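Long-range contact in dihydrophenazinedicarboxylate synthase (Burkholderia, PDB 4HMW), which uses FMN and molecular oxygen to carry out several oxidations in the terminal steps of phenazine antibiotic biosynthesis: residues V16-P21 with L195-R200. Numbering follows the deposited sequence.
Sequences VDVLFP and LHRRLR. With FMN (flavin mononucleotide), chain C.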
ATOM      1  N   VAL B  16     -10.478  12.837 -11.695  1.00 34.16           N
ATOM      2  CA  VAL B  16      -9.587  12.927 -12.856  1.00 32.10           C
ATOM      3  C   VAL B  16      -9.306  14.412 -13.094  1.00 31.59           C
ATOM      4  O   VAL B  16     -10.087  15.291 -12.671  1.00 30.41           O
ATOM      5  CB  VAL B  16     -10.195  12.269 -14.125  1.00 33.19           C
ATOM      6  CG1 VAL B  16     -10.191  10.734 -14.033  1.00 32.31           C
ATOM      7  CG2 VAL B  16     -11.603  12.809 -14.370  1.00 33.99           C
ATOM      8  N   ASP B  17      -8.182  14.676 -13.741  1.00 29.64           N
ATOM      9  CA  ASP B  17      -7.822  16.014 -14.175  1.00 27.47           C
ATOM     10  C   ASP B  17      -7.686  17.035 -13.034  1.00 28.70           C
ATOM     11  O   ASP B  17      -7.922  18.227 -13.243  1.00 30.92           O
ATOM     12  CB  ASP B  17      -8.821  16.493 -15.240  1.00 31.10           C
ATOM     13  CG  ASP B  17      -8.963  15.494 -16.382  1.00 33.62           C
ATOM     14  OD1 ASP B  17      -7.938  14.856 -16.742  1.00 32.61           O
ATOM     15  OD2 ASP B  17     -10.101  15.355 -16.917  1.00 35.25           O
ATOM     16  N   VAL B  18      -7.238  16.612 -11.850  1.00 26.32           N
ATOM     17  CA  VAL B  18      -6.889  17.635 -10.882  1.00 26.46           C
ATOM     18  C   VAL B  18      -5.703  18.443 -11.409  1.00 22.79           C
ATOM     19  O   VAL B  18      -4.953  17.987 -12.262  1.00 21.03           O
ATOM     20  CB  VAL B  18      -6.652  17.118  -9.484  1.00 31.76           C
ATOM     21  CG1 VAL B  18      -7.888  16.284  -9.063  1.00 33.95           C
ATOM     22  CG2 VAL B  18      -5.329  16.381  -9.389  1.00 32.00           C
ATOM     23  N   LEU B  19      -5.574  19.673 -10.931  1.00 22.51           N
ATOM     24  CA  LEU B  19      -4.525  20.533 -11.421  1.00 24.85           C
ATOM     25  C   LEU B  19      -3.201  20.046 -10.844  1.00 24.88           C
ATOM     26  O   LEU B  19      -3.133  19.585  -9.698  1.00 28.20           O
ATOM     27  CB  LEU B  19      -4.746  21.959 -10.972  1.00 28.52           C
ATOM     28  CG  LEU B  19      -3.989  22.985 -11.806  1.00 34.73           C
ATOM     29  CD1 LEU B  19      -4.734  23.286 -13.110  1.00 36.50           C
ATOM     30  CD2 LEU B  19      -3.730  24.281 -10.962  1.00 37.10           C
ATOM     31  N   PHE B  20      -2.147  20.197 -11.613  1.00 22.27           N
ATOM     32  CA  PHE B  20      -0.830  19.660 -11.219  1.00 19.51           C
ATOM     33  C   PHE B  20       0.189  20.486 -12.011  1.00 19.04           C
ATOM     34  O   PHE B  20       0.876  19.980 -12.874  1.00 19.94           O
ATOM     35  CB  PHE B  20      -0.791  18.185 -11.571  1.00 18.62           C
ATOM     36  CG  PHE B  20       0.475  17.441 -11.137  1.00 15.80           C
ATOM     37  CD1 PHE B  20       1.444  18.027 -10.324  1.00 15.23           C
ATOM     38  CD2 PHE B  20       0.669  16.131 -11.558  1.00 14.19           C
ATOM     39  CE1 PHE B  20       2.568  17.312  -9.948  1.00 16.21           C
ATOM     40  CE2 PHE B  20       1.794  15.425 -11.190  1.00 14.48           C
ATOM     41  CZ  PHE B  20       2.757  16.020 -10.386  1.00 16.05           C
ATOM     42  N   PRO B  21       0.292  21.768 -11.688  1.00 21.09           N
ATOM     43  CA  PRO B  21       1.191  22.621 -12.476  1.00 20.96           C
ATOM     44  C   PRO B  21       2.643  22.228 -12.281  1.00 21.72           C
ATOM     45  O   PRO B  21       3.444  22.473 -13.189  1.00 24.31           O
ATOM     46  CB  PRO B  21       0.913  24.032 -11.942  1.00 24.69           C
ATOM     47  CG  PRO B  21       0.237  23.843 -10.639  1.00 23.77           C
ATOM     48  CD  PRO B  21      -0.538  22.555 -10.767  1.00 21.80           C
ATOM     49  N   LEU B 195      -3.785   9.595 -20.203  1.00 18.04           N
ATOM     50  CA  LEU B 195      -2.355   9.914 -20.196  1.00 15.40           C
ATOM     51  C   LEU B 195      -2.070  10.511 -18.821  1.00 15.18           C
ATOM     52  O   LEU B 195      -1.957  11.742 -18.634  1.00 15.62           O
ATOM     53  CB  LEU B 195      -1.966  10.863 -21.341  1.00 17.78           C
ATOM     54  CG  LEU B 195      -0.519  10.631 -21.809  1.00 18.19           C
ATOM     55  CD1 LEU B 195      -0.180  11.405 -23.054  1.00 18.80           C
ATOM     56  CD2 LEU B 195       0.482  10.920 -20.718  1.00 18.61           C
ATOM     57  N   HIS B 196      -1.984   9.635 -17.832  1.00 13.45           N
ATOM     58  CA  HIS B 196      -1.859  10.118 -16.463  1.00 13.10           C
ATOM     59  C   HIS B 196      -0.562  10.896 -16.280  1.00 14.27           C
ATOM     60  O   HIS B 196       0.431  10.604 -16.957  1.00 14.61           O
ATOM     61  CB  HIS B 196      -1.884   8.909 -15.524  1.00 14.12           C
ATOM     62  CG  HIS B 196      -3.057   8.024 -15.741  1.00 13.86           C
ATOM     63  ND1 HIS B 196      -4.342   8.514 -15.754  1.00 14.57           N
ATOM     64  CD2 HIS B 196      -3.155   6.699 -15.985  1.00 13.52           C
ATOM     65  CE1 HIS B 196      -5.191   7.521 -15.960  1.00 16.29           C
ATOM     66  NE2 HIS B 196      -4.495   6.407 -16.118  1.00 15.13           N
ATOM     67  N   ARG B 197      -0.562  11.855 -15.352  1.00 14.75           N
ATOM     68  CA  ARG B 197       0.613  12.664 -15.043  1.00 13.12           C
ATOM     69  C   ARG B 197       1.457  11.906 -14.053  1.00 12.00           C
ATOM     70  O   ARG B 197       0.984  11.588 -12.972  1.00 14.26           O
ATOM     71  CB  ARG B 197       0.206  13.998 -14.393  1.00 14.93           C
ATOM     72  CG  ARG B 197      -0.281  15.048 -15.330  1.00 16.67           C
ATOM     73  CD  ARG B 197      -1.698  14.854 -15.836  1.00 17.62           C
ATOM     74  NE  ARG B 197      -2.750  14.678 -14.827  1.00 15.28           N
ATOM     75  CZ  ARG B 197      -3.400  15.648 -14.191  1.00 17.35           C
ATOM     76  NH1 ARG B 197      -3.075  16.920 -14.342  1.00 18.90           N
ATOM     77  NH2 ARG B 197      -4.368  15.314 -13.366  1.00 16.40           N
ATOM     78  N   ARG B 198       2.705  11.645 -14.420  1.00 11.17           N
ATOM     79  CA  ARG B 198       3.628  10.863 -13.587  1.00 12.57           C
ATOM     80  C   ARG B 198       4.930  11.606 -13.475  1.00 11.82           C
ATOM     81  O   ARG B 198       5.598  11.826 -14.462  1.00 12.80           O
ATOM     82  CB  ARG B 198       3.905   9.497 -14.205  1.00 13.81           C
ATOM     83  CG  ARG B 198       2.659   8.603 -14.390  1.00 13.33           C
ATOM     84  CD  ARG B 198       3.089   7.210 -14.797  1.00 13.65           C
ATOM     85  NE  ARG B 198       3.856   6.564 -13.735  1.00 13.54           N
ATOM     86  CZ  ARG B 198       4.470   5.379 -13.840  1.00 13.27           C
ATOM     87  NH1 ARG B 198       4.434   4.703 -14.978  1.00 15.17           N
ATOM     88  NH2 ARG B 198       5.131   4.886 -12.786  1.00 14.93           N
ATOM     89  N   LEU B 199       5.273  12.019 -12.256  1.00 14.12           N
ATOM     90  CA  LEU B 199       6.493  12.759 -11.997  1.00 14.20           C
ATOM     91  C   LEU B 199       7.316  11.992 -10.997  1.00 13.91           C
ATOM     92  O   LEU B 199       6.912  11.792  -9.838  1.00 14.54           O
ATOM     93  CB  LEU B 199       6.144  14.147 -11.415  1.00 14.97           C
ATOM     94  CG  LEU B 199       7.342  15.043 -11.079  1.00 17.19           C
ATOM     95  CD1 LEU B 199       8.106  15.483 -12.331  1.00 18.58           C
ATOM     96  CD2 LEU B 199       6.841  16.267 -10.303  1.00 17.99           C
ATOM     97  N   ARG B 200       8.488  11.575 -11.432  1.00 15.09           N
ATOM     98  CA  ARG B 200       9.426  10.838 -10.595  1.00 16.94           C
ATOM     99  C   ARG B 200      10.583  11.714 -10.135  1.00 15.99           C
ATOM    100  O   ARG B 200      11.177  12.419 -10.935  1.00 17.51           O
ATOM    101  CB  ARG B 200       9.975   9.622 -11.356  1.00 15.34           C
ATOM    102  CG  ARG B 200      11.151   8.960 -10.651  1.00 16.75           C
ATOM    103  CD  ARG B 200      11.796   7.850 -11.464  1.00 22.93           C
ATOM    104  NE  ARG B 200      10.953   6.699 -11.691  1.00 26.15           N
ATOM    105  CZ  ARG B 200      11.147   5.816 -12.683  1.00 28.32           C
ATOM    106  NH1 ARG B 200      12.130   5.998 -13.572  1.00 28.24           N
ATOM    107  NH2 ARG B 200      10.335   4.763 -12.816  1.00 29.83           N
TER
HETATM  108  N1  FMN C 301      -1.232  -0.254 -13.526  1.00 13.47           N
HETATM  109  C2  FMN C 301      -1.161  -1.486 -14.116  1.00 14.23           C
HETATM  110  O2  FMN C 301      -0.176  -1.808 -14.757  1.00 14.93           O
HETATM  111  N3  FMN C 301      -2.178  -2.385 -13.945  1.00 13.55           N
HETATM  112  C4  FMN C 301      -3.304  -2.040 -13.238  1.00 13.83           C
HETATM  113  O4  FMN C 301      -4.212  -2.886 -13.109  1.00 16.82           O
HETATM  114  C4A FMN C 301      -3.397  -0.780 -12.660  1.00 12.47           C
HETATM  115  N5  FMN C 301      -4.537  -0.399 -11.972  1.00 13.19           N
HETATM  116  C5A FMN C 301      -4.567   0.864 -11.376  1.00 12.31           C
HETATM  117  C6  FMN C 301      -5.687   1.231 -10.662  1.00 14.00           C
HETATM  118  C7  FMN C 301      -5.743   2.459 -10.034  1.00 14.23           C
HETATM  119  C7M FMN C 301      -6.975   2.808  -9.275  1.00 17.74           C
HETATM  120  C8  FMN C 301      -4.684   3.351 -10.155  1.00 12.62           C
HETATM  121  C8M FMN C 301      -4.713   4.677  -9.470  1.00 14.77           C
HETATM  122  C9  FMN C 301      -3.558   2.986 -10.869  1.00 12.18           C
HETATM  123  C9A FMN C 301      -3.510   1.759 -11.520  1.00 12.53           C
HETATM  124  N10 FMN C 301      -2.377   1.364 -12.279  1.00 10.80           N
HETATM  125  C10 FMN C 301      -2.346   0.109 -12.831  1.00 12.11           C
HETATM  126  C1' FMN C 301      -1.187   2.228 -12.501  1.00 11.55           C
HETATM  127  C2' FMN C 301      -0.098   1.950 -11.462  1.00 12.22           C
HETATM  128  O2' FMN C 301      -0.430   2.515 -10.185  1.00 12.24           O
HETATM  129  C3' FMN C 301       1.268   2.487 -11.893  1.00 12.02           C
HETATM  130  O3' FMN C 301       1.138   3.873 -12.132  1.00 12.97           O
HETATM  131  C4' FMN C 301       1.809   1.744 -13.129  1.00 12.70           C
HETATM  132  O4' FMN C 301       1.349   0.405 -13.115  1.00 12.45           O
HETATM  133  C5' FMN C 301       3.321   1.859 -13.239  1.00 11.18           C
HETATM  134  O5' FMN C 301       3.935   1.397 -12.054  1.00 13.26           O
HETATM  135  P   FMN C 301       5.500   1.088 -11.997  1.00 13.61           P
HETATM  136  O1P FMN C 301       5.754  -0.202 -12.753  1.00 14.09           O
HETATM  137  O2P FMN C 301       6.233   2.259 -12.668  1.00 13.39           O
HETATM  138  O3P FMN C 301       5.808   0.910 -10.549  1.00 14.87           O
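The guanidinium of Arg-197 takes the carbonyl oxygen of Val-18 at its edge, in its plane. Arg-197 NH1 and NH2 each donate a hydrogen bond of 3.0 Å to Val-18 O; NH1 approaches nearly along the C=O axis, NH2 on a lone pair in the carbonyl plane. Both arms of the fork are bent, with N-H...O angles near 145°. NH2 also hydrogen-bonds to Ala-190 O and NE to Ala-189 O, so all three nitrogens have an acceptor, which holds the group's rotation. The Phe-20 ring stands 71° from this plane and meets Arg-197 at its edge, where Phe-20 CD2 lies 3.6 Å from Arg-197 CB. Farther along the ring, Phe-20 CZ lies 4.0 Å from Leu-199 CB. The N-terminal loop preceding helix 30-43 is thus pinned to strand 197-204, in the C-terminal part of this pyridoxamine 5'-phosphate oxidase-family fold. From that helix Trp-37 meets Phe-20 edge-to-face, and Leu-33 touches Phe-20 and Leu-199. Alternation along the strand turns Arg-198 away from the loop and onto the flavin nucleotide: FMN O3' sits over one guanidinium face, while FMN O2P, in plane at the edge, accepts a nearly straight 2.9 Å hydrogen bond from Arg-198 NH2. Arg-198 NH1 hydrogen-bonds to Ser-146 OG of the second subunit.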